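BB_2cx5_001 (Thermus thermophilus, PDB 3RI0) serves as a computationally designed scaffold, built on an aminoacyl-tRNA editing domain fold, probably to present a grafted linear HIV epitope as an immunogen. Local coordinates at residues V24-S29 with K34-A39; G19-V24 with P140-A145; Y60-S65 with A152-G157. The protein carries 6 engineered substitutions. All blocks are in the same frame, centred on the assembly; numbering follows the deposited sequence.

Contact 1: residues V24-S29 with K34-A39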
ATOM      1  N   VAL A  24      -4.720 -13.132  -1.979  1.00 17.49           N
ATOM      2  CA  VAL A  24      -4.995 -14.189  -1.018  1.00 17.81           C
ATOM      3  C   VAL A  24      -5.891 -13.706   0.120  1.00 19.40           C
ATOM      4  O   VAL A  24      -5.765 -12.572   0.590  1.00 18.19           O
ATOM      5  CB  VAL A  24      -3.647 -14.727  -0.472  1.00 18.64           C
ATOM      6  CG1 VAL A  24      -3.823 -15.342   0.885  1.00 18.55           C
ATOM      7  CG2 VAL A  24      -3.065 -15.730  -1.460  1.00 18.36           C
ATOM      8  N   GLU A  25      -6.798 -14.568   0.568  1.00 21.48           N
ATOM      9  CA  GLU A  25      -7.730 -14.192   1.623  1.00 23.43           C
ATOM     10  C   GLU A  25      -7.447 -14.915   2.930  1.00 22.92           C
ATOM     11  O   GLU A  25      -7.429 -16.141   2.989  1.00 22.58           O
ATOM     12  CB  GLU A  25      -9.161 -14.478   1.171  1.00 26.91           C
ATOM     13  CG  GLU A  25     -10.212 -13.672   1.900  1.00 32.36           C
ATOM     14  CD  GLU A  25     -11.187 -13.009   0.946  1.00 35.48           C
ATOM     15  OE1 GLU A  25     -11.964 -13.739   0.296  1.00 38.14           O
ATOM     16  OE2 GLU A  25     -11.170 -11.761   0.835  1.00 35.95           O
ATOM     17  N   LEU A  26      -7.226 -14.138   3.979  1.00 23.13           N
ATOM     18  CA  LEU A  26      -6.931 -14.669   5.295  1.00 23.52           C
ATOM     19  C   LEU A  26      -8.185 -14.784   6.162  1.00 23.46           C
ATOM     20  O   LEU A  26      -9.212 -14.154   5.896  1.00 23.94           O
ATOM     21  CB  LEU A  26      -5.896 -13.783   5.985  1.00 24.21           C
ATOM     22  CG  LEU A  26      -4.651 -13.440   5.159  1.00 26.45           C
ATOM     23  CD1 LEU A  26      -3.665 -12.698   6.041  1.00 25.50           C
ATOM     24  CD2 LEU A  26      -4.017 -14.702   4.585  1.00 24.34           C
ATOM     25  N   PRO A  27      -8.109 -15.594   7.228  1.00 24.23           N
ATOM     26  CA  PRO A  27      -9.229 -15.817   8.148  1.00 25.48           C
ATOM     27  C   PRO A  27      -9.841 -14.547   8.717  1.00 27.23           C
ATOM     28  O   PRO A  27      -9.126 -13.615   9.055  1.00 26.15           O
ATOM     29  CB  PRO A  27      -8.607 -16.664   9.260  1.00 24.24           C
ATOM     30  CG  PRO A  27      -7.463 -17.343   8.593  1.00 24.94           C
ATOM     31  CD  PRO A  27      -6.897 -16.262   7.724  1.00 23.95           C
ATOM     32  N   ALA A  28     -11.164 -14.507   8.802  1.00 31.36           N
ATOM     33  CA  ALA A  28     -11.813 -13.366   9.417  1.00 36.75           C
ATOM     34  C   ALA A  28     -11.283 -13.573  10.830  1.00 40.28           C
ATOM     35  O   ALA A  28     -11.474 -14.644  11.406  1.00 42.75           O
ATOM     36  CB  ALA A  28     -13.330 -13.533   9.374  1.00 37.61           C
ATOM     37  N   SER A  29     -10.586 -12.573  11.361  1.00 43.07           N
ATOM     38  CA  SER A  29      -9.952 -12.625  12.691  1.00 45.33           C
ATOM     39  C   SER A  29      -8.613 -11.968  12.410  1.00 48.09           C
ATOM     40  O   SER A  29      -7.681 -11.993  13.214  1.00 49.58           O
ATOM     41  CB  SER A  29      -9.663 -14.067  13.125  1.00 44.56           C
ATOM     42  OG  SER A  29      -8.259 -14.300  13.177  1.00 45.00           O
ATOM     43  N   LYS A  34       0.436  -7.201  12.056  1.00 40.89           N
ATOM     44  CA  LYS A  34       1.101  -8.305  12.732  1.00 40.54           C
ATOM     45  C   LYS A  34       0.397  -9.634  12.458  1.00 39.71           C
ATOM     46  O   LYS A  34       1.048 -10.653  12.210  1.00 37.94           O
ATOM     47  CB  LYS A  34       1.156  -8.047  14.244  1.00 41.60           C
ATOM     48  CG  LYS A  34       2.442  -8.522  14.874  1.00 43.94           C
ATOM     49  CD  LYS A  34       2.734  -9.949  14.447  1.00 45.38           C
ATOM     50  CE  LYS A  34       4.217 -10.271  14.510  1.00 47.44           C
ATOM     51  NZ  LYS A  34       4.487 -11.560  13.811  1.00 48.28           N
ATOM     52  N   GLU A  35      -0.931  -9.609  12.510  1.00 38.41           N
ATOM     53  CA  GLU A  35      -1.744 -10.798  12.272  1.00 37.47           C
ATOM     54  C   GLU A  35      -1.572 -11.302  10.836  1.00 35.44           C
ATOM     55  O   GLU A  35      -1.409 -12.496  10.599  1.00 33.73           O
ATOM     56  CB  GLU A  35      -3.219 -10.466  12.547  1.00 37.56           C
ATOM     57  CG  GLU A  35      -3.480  -9.985  13.970  1.00 40.31           C
ATOM     58  CD  GLU A  35      -4.842  -9.330  14.148  1.00 42.40           C
ATOM     59  OE1 GLU A  35      -5.101  -8.293  13.499  1.00 42.08           O
ATOM     60  OE2 GLU A  35      -5.663  -9.847  14.941  1.00 42.84           O
ATOM     61  N   ALA A  36      -1.610 -10.374   9.888  1.00 34.32           N
ATOM     62  CA  ALA A  36      -1.468 -10.703   8.475  1.00 32.78           C
ATOM     63  C   ALA A  36      -0.156 -11.411   8.180  1.00 31.49           C
ATOM     64  O   ALA A  36      -0.139 -12.456   7.542  1.00 30.58           O
ATOM     65  CB  ALA A  36      -1.576  -9.426   7.630  1.00 32.08           C
ATOM     66  N   ALA A  37       0.942 -10.834   8.659  1.00 31.41           N
ATOM     67  CA  ALA A  37       2.278 -11.375   8.432  1.00 30.44           C
ATOM     68  C   ALA A  37       2.477 -12.790   8.966  1.00 31.48           C
ATOM     69  O   ALA A  37       3.093 -13.627   8.310  1.00 30.45           O
ATOM     70  CB  ALA A  37       3.323 -10.441   9.033  1.00 29.93           C
ATOM     71  N   GLN A  38       1.972 -13.055  10.164  1.00 33.62           N
ATOM     72  CA  GLN A  38       2.117 -14.381  10.759  1.00 34.21           C
ATOM     73  C   GLN A  38       1.428 -15.433   9.899  1.00 32.95           C
ATOM     74  O   GLN A  38       1.998 -16.485   9.629  1.00 33.82           O
ATOM     75  CB  GLN A  38       1.525 -14.397  12.176  1.00 35.88           C
ATOM     76  CG  GLN A  38       1.549 -15.775  12.844  1.00 39.10           C
ATOM     77  CD  GLN A  38       2.856 -16.090  13.548  1.00 41.10           C
ATOM     78  OE1 GLN A  38       3.942 -15.844  13.021  1.00 43.95           O
ATOM     79  NE2 GLN A  38       2.754 -16.657  14.746  1.00 39.81           N
ATOM     80  N   ALA A  39       0.205 -15.134   9.466  1.00 31.47           N
ATOM     81  CA  ALA A  39      -0.585 -16.057   8.644  1.00 29.99           C
ATOM     82  C   ALA A  39       0.132 -16.540   7.388  1.00 29.17           C
ATOM     83  O   ALA A  39      -0.027 -17.687   6.983  1.00 30.66           O
ATOM     84  CB  ALA A  39      -1.911 -15.416   8.261  1.00 28.98           C
TER

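Contact 2: residues G19-V24 with P140-A145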
ATOM      1  N   GLY A  19      -1.049 -10.306 -13.873  1.00 17.13           N
ATOM      2  CA  GLY A  19      -2.012 -11.315 -13.475  1.00 17.25           C
ATOM      3  C   GLY A  19      -1.420 -12.516 -12.773  1.00 16.51           C
ATOM      4  O   GLY A  19      -2.158 -13.329 -12.230  1.00 18.25           O
ATOM      5  N   HIS A  20      -0.099 -12.657 -12.776  1.00 16.93           N
ATOM      6  CA  HIS A  20       0.503 -13.801 -12.102  1.00 18.28           C
ATOM      7  C   HIS A  20       0.571 -13.594 -10.590  1.00 17.65           C
ATOM      8  O   HIS A  20       0.823 -14.540  -9.858  1.00 18.39           O
ATOM      9  CB  HIS A  20       1.896 -14.089 -12.654  1.00 18.12           C
ATOM     10  CG  HIS A  20       2.887 -12.994 -12.399  1.00 18.37           C
ATOM     11  ND1 HIS A  20       2.822 -11.770 -13.030  1.00 18.42           N
ATOM     12  CD2 HIS A  20       3.986 -12.954 -11.608  1.00 15.20           C
ATOM     13  CE1 HIS A  20       3.842 -11.025 -12.643  1.00 16.48           C
ATOM     14  NE2 HIS A  20       4.566 -11.719 -11.781  1.00 15.66           N
ATOM     15  N   LEU A  21       0.353 -12.361 -10.132  1.00 18.22           N
ATOM     16  CA  LEU A  21       0.341 -12.075  -8.693  1.00 18.90           C
ATOM     17  C   LEU A  21      -1.082 -12.419  -8.259  1.00 17.58           C
ATOM     18  O   LEU A  21      -2.040 -11.993  -8.907  1.00 16.30           O
ATOM     19  CB  LEU A  21       0.633 -10.593  -8.426  1.00 19.99           C
ATOM     20  CG  LEU A  21       1.986 -10.090  -8.963  1.00 22.13           C
ATOM     21  CD1 LEU A  21       2.136  -8.589  -8.702  1.00 22.37           C
ATOM     22  CD2 LEU A  21       3.122 -10.849  -8.274  1.00 22.48           C
ATOM     23  N   LYS A  22      -1.218 -13.191  -7.182  1.00 15.52           N
ATOM     24  CA  LYS A  22      -2.528 -13.633  -6.707  1.00 15.78           C
ATOM     25  C   LYS A  22      -2.950 -13.047  -5.370  1.00 15.63           C
ATOM     26  O   LYS A  22      -2.185 -13.075  -4.402  1.00 13.37           O
ATOM     27  CB  LYS A  22      -2.555 -15.162  -6.583  1.00 16.74           C
ATOM     28  CG  LYS A  22      -1.986 -15.906  -7.788  1.00 18.27           C
ATOM     29  CD  LYS A  22      -2.724 -15.537  -9.061  1.00 20.31           C
ATOM     30  CE  LYS A  22      -2.258 -16.376 -10.235  1.00 22.63           C
ATOM     31  NZ  LYS A  22      -2.990 -16.012 -11.492  1.00 24.50           N
ATOM     32  N   VAL A  23      -4.177 -12.530  -5.324  1.00 13.15           N
ATOM     33  CA  VAL A  23      -4.712 -11.976  -4.093  1.00 14.47           C
ATOM     34  C   VAL A  23      -5.145 -13.157  -3.237  1.00 15.92           C
ATOM     35  O   VAL A  23      -5.839 -14.062  -3.707  1.00 17.50           O
ATOM     36  CB  VAL A  23      -5.919 -11.062  -4.343  1.00 13.62           C
ATOM     37  CG1 VAL A  23      -6.516 -10.630  -3.004  1.00 14.28           C
ATOM     38  CG2 VAL A  23      -5.487  -9.843  -5.120  1.00  9.85           C
ATOM     39  N   VAL A  24      -4.720 -13.132  -1.979  1.00 17.49           N
ATOM     40  CA  VAL A  24      -4.995 -14.189  -1.018  1.00 17.81           C
ATOM     41  C   VAL A  24      -5.891 -13.706   0.120  1.00 19.40           C
ATOM     42  O   VAL A  24      -5.765 -12.572   0.590  1.00 18.19           O
ATOM     43  CB  VAL A  24      -3.647 -14.727  -0.472  1.00 18.64           C
ATOM     44  CG1 VAL A  24      -3.823 -15.342   0.885  1.00 18.55           C
ATOM     45  CG2 VAL A  24      -3.065 -15.730  -1.460  1.00 18.36           C
ATOM     46  N   PRO A 140       9.889  -6.413  -4.510  1.00 21.08           N
ATOM     47  CA  PRO A 140       9.949  -4.953  -4.516  1.00 20.45           C
ATOM     48  C   PRO A 140      10.037  -4.409  -5.937  1.00 20.50           C
ATOM     49  O   PRO A 140       9.463  -3.369  -6.249  1.00 19.96           O
ATOM     50  CB  PRO A 140      11.208  -4.670  -3.717  1.00 20.68           C
ATOM     51  CG  PRO A 140      11.166  -5.736  -2.679  1.00 21.81           C
ATOM     52  CD  PRO A 140      10.822  -6.962  -3.506  1.00 22.88           C
ATOM     53  N   LYS A 141      10.740  -5.137  -6.803  1.00 21.26           N
ATOM     54  CA  LYS A 141      10.909  -4.715  -8.187  1.00 21.60           C
ATOM     55  C   LYS A 141       9.555  -4.613  -8.875  1.00 20.51           C
ATOM     56  O   LYS A 141       9.285  -3.648  -9.594  1.00 19.55           O
ATOM     57  CB  LYS A 141      11.807  -5.704  -8.942  1.00 23.28           C
ATOM     58  CG  LYS A 141      12.714  -5.033  -9.969  1.00 28.00           C
ATOM     59  CD  LYS A 141      13.461  -6.035 -10.859  1.00 31.22           C
ATOM     60  CE  LYS A 141      14.387  -5.308 -11.844  1.00 32.85           C
ATOM     61  NZ  LYS A 141      14.904  -6.162 -12.957  1.00 32.24           N
ATOM     62  N   GLU A 142       8.706  -5.613  -8.656  1.00 20.38           N
ATOM     63  CA  GLU A 142       7.375  -5.621  -9.247  1.00 20.31           C
ATOM     64  C   GLU A 142       6.543  -4.504  -8.648  1.00 20.83           C
ATOM     65  O   GLU A 142       5.885  -3.763  -9.367  1.00 23.43           O
ATOM     66  CB  GLU A 142       6.693  -6.969  -9.016  1.00 22.46           C
ATOM     67  CG  GLU A 142       7.381  -8.130  -9.727  1.00 22.99           C
ATOM     68  CD  GLU A 142       6.711  -9.470  -9.471  1.00 24.32           C
ATOM     69  OE1 GLU A 142       6.607  -9.880  -8.295  1.00 22.21           O
ATOM     70  OE2 GLU A 142       6.293 -10.114 -10.457  1.00 25.13           O
ATOM     71  N   LEU A 143       6.580  -4.372  -7.330  1.00 20.52           N
ATOM     72  CA  LEU A 143       5.817  -3.323  -6.661  1.00 19.73           C
ATOM     73  C   LEU A 143       6.136  -1.974  -7.304  1.00 20.88           C
ATOM     74  O   LEU A 143       5.229  -1.180  -7.568  1.00 20.28           O
ATOM     75  CB  LEU A 143       6.147  -3.297  -5.158  1.00 18.43           C
ATOM     76  CG  LEU A 143       5.368  -2.283  -4.307  1.00 20.50           C
ATOM     77  CD1 LEU A 143       3.867  -2.548  -4.426  1.00 17.19           C
ATOM     78  CD2 LEU A 143       5.804  -2.378  -2.861  1.00 19.70           C
ATOM     79  N   LEU A 144       7.420  -1.721  -7.554  1.00 19.55           N
ATOM     80  CA  LEU A 144       7.853  -0.471  -8.174  1.00 21.05           C
ATOM     81  C   LEU A 144       7.355  -0.340  -9.606  1.00 21.81           C
ATOM     82  O   LEU A 144       6.992   0.757 -10.037  1.00 21.39           O
ATOM     83  CB  LEU A 144       9.384  -0.372  -8.170  1.00 21.88           C
ATOM     84  CG  LEU A 144      10.070  -0.082  -6.836  1.00 23.68           C
ATOM     85  CD1 LEU A 144      11.581  -0.200  -6.984  1.00 24.05           C
ATOM     86  CD2 LEU A 144       9.675   1.318  -6.363  1.00 24.00           C
ATOM     87  N   ALA A 145       7.347  -1.451 -10.344  1.00 21.53           N
ATOM     88  CA  ALA A 145       6.887  -1.432 -11.729  1.00 22.18           C
ATOM     89  C   ALA A 145       5.386  -1.180 -11.787  1.00 22.12           C
ATOM     90  O   ALA A 145       4.889  -0.557 -12.715  1.00 23.67           O
ATOM     91  CB  ALA A 145       7.220  -2.754 -12.419  1.00 22.47           C
TER

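Contact 3: residues Y60-S65 with A152-G157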
ATOM      1  N   TYR A  60      -1.136  12.267  -2.640  1.00 20.44           N
ATOM      2  CA  TYR A  60       0.019  11.401  -2.895  1.00 19.83           C
ATOM      3  C   TYR A  60      -0.090  10.061  -2.169  1.00 18.69           C
ATOM      4  O   TYR A  60      -0.823   9.932  -1.178  1.00 17.00           O
ATOM      5  CB  TYR A  60       1.322  12.081  -2.480  1.00 22.54           C
ATOM      6  CG  TYR A  60       1.407  13.530  -2.868  1.00 27.90           C
ATOM      7  CD1 TYR A  60       0.747  14.506  -2.121  1.00 29.93           C
ATOM      8  CD2 TYR A  60       2.138  13.936  -3.986  1.00 29.35           C
ATOM      9  CE1 TYR A  60       0.809  15.846  -2.472  1.00 30.68           C
ATOM     10  CE2 TYR A  60       2.204  15.282  -4.348  1.00 33.01           C
ATOM     11  CZ  TYR A  60       1.535  16.228  -3.581  1.00 33.01           C
ATOM     12  OH  TYR A  60       1.599  17.557  -3.925  1.00 37.57           O
ATOM     13  N   LEU A  61       0.676   9.081  -2.647  1.00 17.36           N
ATOM     14  CA  LEU A  61       0.655   7.745  -2.075  1.00 17.46           C
ATOM     15  C   LEU A  61       2.003   7.375  -1.454  1.00 18.13           C
ATOM     16  O   LEU A  61       3.056   7.561  -2.069  1.00 18.73           O
ATOM     17  CB  LEU A  61       0.301   6.727  -3.165  1.00 14.82           C
ATOM     18  CG  LEU A  61      -0.443   5.428  -2.831  1.00 17.11           C
ATOM     19  CD1 LEU A  61       0.255   4.294  -3.536  1.00 16.72           C
ATOM     20  CD2 LEU A  61      -0.511   5.166  -1.336  1.00 15.51           C
ATOM     21  N   PHE A  62       1.969   6.842  -0.236  1.00 17.48           N
ATOM     22  CA  PHE A  62       3.196   6.431   0.434  1.00 16.76           C
ATOM     23  C   PHE A  62       3.127   4.972   0.866  1.00 17.81           C
ATOM     24  O   PHE A  62       2.253   4.575   1.625  1.00 18.32           O
ATOM     25  CB  PHE A  62       3.474   7.328   1.638  1.00 15.04           C
ATOM     26  CG  PHE A  62       3.729   8.762   1.269  1.00 14.55           C
ATOM     27  CD1 PHE A  62       2.674   9.665   1.170  1.00 14.97           C
ATOM     28  CD2 PHE A  62       5.023   9.211   1.011  1.00 14.32           C
ATOM     29  CE1 PHE A  62       2.898  11.006   0.817  1.00 15.43           C
ATOM     30  CE2 PHE A  62       5.266  10.551   0.653  1.00 16.64           C
ATOM     31  CZ  PHE A  62       4.197  11.447   0.562  1.00 15.81           C
ATOM     32  N   LEU A  63       4.063   4.178   0.364  1.00 17.60           N
ATOM     33  CA  LEU A  63       4.125   2.754   0.672  1.00 18.71           C
ATOM     34  C   LEU A  63       5.181   2.587   1.772  1.00 20.77           C
ATOM     35  O   LEU A  63       6.381   2.765   1.532  1.00 20.17           O
ATOM     36  CB  LEU A  63       4.508   1.992  -0.594  1.00 17.85           C
ATOM     37  CG  LEU A  63       3.635   2.439  -1.770  1.00 17.71           C
ATOM     38  CD1 LEU A  63       4.152   1.844  -3.062  1.00 18.72           C
ATOM     39  CD2 LEU A  63       2.192   2.025  -1.523  1.00 18.83           C
ATOM     40  N   VAL A  64       4.721   2.246   2.973  1.00 20.69           N
ATOM     41  CA  VAL A  64       5.601   2.124   4.129  1.00 21.37           C
ATOM     42  C   VAL A  64       5.734   0.717   4.672  1.00 22.37           C
ATOM     43  O   VAL A  64       4.769  -0.047   4.706  1.00 23.62           O
ATOM     44  CB  VAL A  64       5.090   3.030   5.285  1.00 20.48           C
ATOM     45  CG1 VAL A  64       5.954   2.846   6.527  1.00 19.36           C
ATOM     46  CG2 VAL A  64       5.090   4.480   4.837  1.00 20.64           C
ATOM     47  N   SER A  65       6.940   0.374   5.105  1.00 21.90           N
ATOM     48  CA  SER A  65       7.180  -0.933   5.685  1.00 22.43           C
ATOM     49  C   SER A  65       6.254  -1.076   6.891  1.00 22.99           C
ATOM     50  O   SER A  65       5.955  -0.100   7.574  1.00 23.40           O
ATOM     51  CB  SER A  65       8.634  -1.056   6.135  1.00 21.86           C
ATOM     52  OG  SER A  65       8.837  -2.263   6.852  1.00 22.66           O
ATOM     53  N   ALA A 152      12.431   6.007  -1.716  1.00 25.06           N
ATOM     54  CA  ALA A 152      12.727   7.110  -0.812  1.00 23.08           C
ATOM     55  C   ALA A 152      12.908   6.740   0.655  1.00 23.23           C
ATOM     56  O   ALA A 152      12.515   5.666   1.111  1.00 22.81           O
ATOM     57  CB  ALA A 152      11.638   8.174  -0.930  1.00 23.17           C
ATOM     58  N   ASP A 153      13.515   7.662   1.387  1.00 23.61           N
ATOM     59  CA  ASP A 153      13.743   7.505   2.810  1.00 25.62           C
ATOM     60  C   ASP A 153      12.529   8.189   3.438  1.00 25.79           C
ATOM     61  O   ASP A 153      12.410   9.419   3.387  1.00 24.53           O
ATOM     62  CB  ASP A 153      15.052   8.206   3.192  1.00 27.13           C
ATOM     63  CG  ASP A 153      15.139   8.495   4.662  1.00 27.66           C
ATOM     64  OD1 ASP A 153      14.865   7.577   5.464  1.00 28.88           O
ATOM     65  OD2 ASP A 153      15.479   9.640   5.017  1.00 29.13           O
ATOM     66  N   LEU A 154      11.639   7.401   4.037  1.00 25.40           N
ATOM     67  CA  LEU A 154      10.403   7.954   4.585  1.00 27.68           C
ATOM     68  C   LEU A 154      10.093   7.805   6.080  1.00 29.13           C
ATOM     69  O   LEU A 154       9.370   8.620   6.646  1.00 27.31           O
ATOM     70  CB  LEU A 154       9.221   7.373   3.801  1.00 24.30           C
ATOM     71  CG  LEU A 154       9.239   7.527   2.280  1.00 24.12           C
ATOM     72  CD1 LEU A 154       8.196   6.586   1.656  1.00 21.83           C
ATOM     73  CD2 LEU A 154       8.967   8.968   1.913  1.00 20.71           C
ATOM     74  N   LYS A 155      10.627   6.767   6.707  1.00 33.45           N
ATOM     75  CA  LYS A 155      10.351   6.484   8.111  1.00 37.90           C
ATOM     76  C   LYS A 155      10.935   7.429   9.142  1.00 41.12           C
ATOM     77  O   LYS A 155      11.791   8.257   8.843  1.00 42.83           O
ATOM     78  CB  LYS A 155      10.831   5.080   8.458  1.00 38.16           C
ATOM     79  CG  LYS A 155      12.325   5.017   8.665  1.00 38.68           C
ATOM     80  CD  LYS A 155      12.910   3.787   8.025  1.00 41.90           C
ATOM     81  CE  LYS A 155      14.427   3.863   7.951  1.00 43.25           C
ATOM     82  NZ  LYS A 155      15.091   3.522   9.228  1.00 44.08           N
ATOM     83  N   GLU A 156      10.454   7.281  10.372  1.00 44.34           N
ATOM     84  CA  GLU A 156      10.933   8.075  11.486  1.00 47.09           C
ATOM     85  C   GLU A 156      12.168   7.350  12.013  1.00 49.09           C
ATOM     86  O   GLU A 156      12.172   6.122  12.144  1.00 49.56           O
ATOM     87  CB  GLU A 156       9.848   8.179  12.558  1.00 47.38           C
ATOM     88  CG  GLU A 156       8.570   8.832  12.044  1.00 47.76           C
ATOM     89  CD  GLU A 156       7.692   9.382  13.153  1.00 48.57           C
ATOM     90  OE1 GLU A 156       7.186   8.586  13.959  1.00 48.96           O
ATOM     91  OE2 GLU A 156       7.511  10.619  13.220  1.00 49.40           O
ATOM     92  N   GLY A 157      13.225   8.109  12.293  1.00 50.71           N
ATOM     93  CA  GLY A 157      14.463   7.510  12.769  1.00 53.07           C
ATOM     94  C   GLY A 157      14.925   7.966  14.140  1.00 54.74           C
ATOM     95  O   GLY A 157      14.062   8.334  14.972  1.00 55.56           O
TER

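Contact 1: residues V24-S29 with K34-A39
The E35 carboxylate and the S29 carbonyl are the flat groups that meet here. S29 O lies off one face of the carboxylate, out beyond OE2, and comes to 3.4 Å from E35 OE2. Both atoms are acceptors, so the approach is a close pass and not a bond. OE1 of the same carboxylate is gripped twice, by T32 OG1 and by R31 N, at the start of the helix, which holds the group in place beside the loop. The apolar part of the contact is made by L26. Its CG sits beside the backbone N (chi1 -49°), on the side from which CD1 can reach the helix. That one methyl packs 3.8 Å from A36 CA. L26 CD1 also lies 3.9 Å from A39 CB. A36 and A39 are three residues apart, one turn of helix, and their small side chains let the leucine approach close to the backbone. The contact is superficial: after the backbone bonds of V24 with L135 and of L26 with R133, the chain leaves the sheet and returns as helix 33-39. L135 of strand 134-138 touches both L26 and A36, so helix, loop and strand 134-138 come together around L26.

Contact 2: residues G19-V24 with P140-A145
This is a polar bridge, partly buried, between the loop leading into strand 23-25 and the first turn of helix 140-147, two elements more than a hundred residues apart in sequence. It rests on a histidine-carboxylate hydrogen bond: H20 NE2 donates to E142 OE2 over 2.7 Å, with an N-H...O angle of 150°. The oxygen sits at the ring edge, close to the imidazole plane, and takes the bond nearly in line with its own C-O bond; ring and carboxylate planes are turned 45° apart. H20 has CG lodged between its backbone N and carbonyl carbon (chi1 65°), which turns the ring back over its own neighbour, so that L21 CG lies 4.1 Å above the ring centre. L21 then runs past the glutamate in the reverse sense, its CD2 reaching 3.6 Å from E142 OE1. The L21 side chain also packs on L13 of helix 4-15. E142 OE1 also accepts from T139 N, just ahead of the helix, so the two oxygens are divided between the helix start and the histidine. Proximity to the helix N-terminus may help keep the carboxylate ionised, and so able to accept from both T139 N and H20 NE2.

Contact 3: residues Y60-S65 with A152-G157
Y60-S65 is an extended strand, whereas A152-G157 leaves strand 150-152 and continues without regular structure, the backbone at L154 breaking the extended course. The two do not pair with each other. Strands 59-65 and 150-152 both pair in parallel with strand 113-116, so the contact reaches across that intervening strand through side chains. L154 does most of the reaching: its two methyls come up to the F62 ring. CD2 arrives at the ring edge, near its plane, 4.1 Å from F62 CD2, and L154 CD1 lies 4.2 Å from that same ring carbon. The leucine therefore meets the rim of the phenyl group. The two side chains cross at about a right angle. L154 CD1 also rests 4.2 Å from L63 O, a loose van der Waals approach to the strand backbone. Y114 of the middle strand touches L154 and meets F62 ring to ring, the planes about 20° apart, while A75 and L78 of helix 72-79 cover F62 and L154 respectively. Next to this apolar cluster, D153 OD2 forms a salt bridge with K74 NZ, which also bonds to K155 O. The interface itself is essentially apolar: it gains from burial, without directional bonds to set its geometry, and the polar ties of D153 and K155 to K74 lie beside it.

In the fold
Contacts 1 and 2 share V24 and strand 23-25, one using the chain that follows the strand and the other the chain that precedes it; along the sequence contact 1 is nested inside the loop closed by contact 2. Contact 3 lies about 23 Å from contact 1 and 19 Å from contact 2, centre to centre, yet all three reach the same mixed sheet. Their chemistry differs with their place. Contact 3, wholly buried, is aliphatic against aromatic. Contact 2, partly buried, adds a histidine-carboxylate hydrogen bond to a helix start. Contact 1, at the surface, combines a small apolar patch with a carboxylate whose bonds stay within its own helix start.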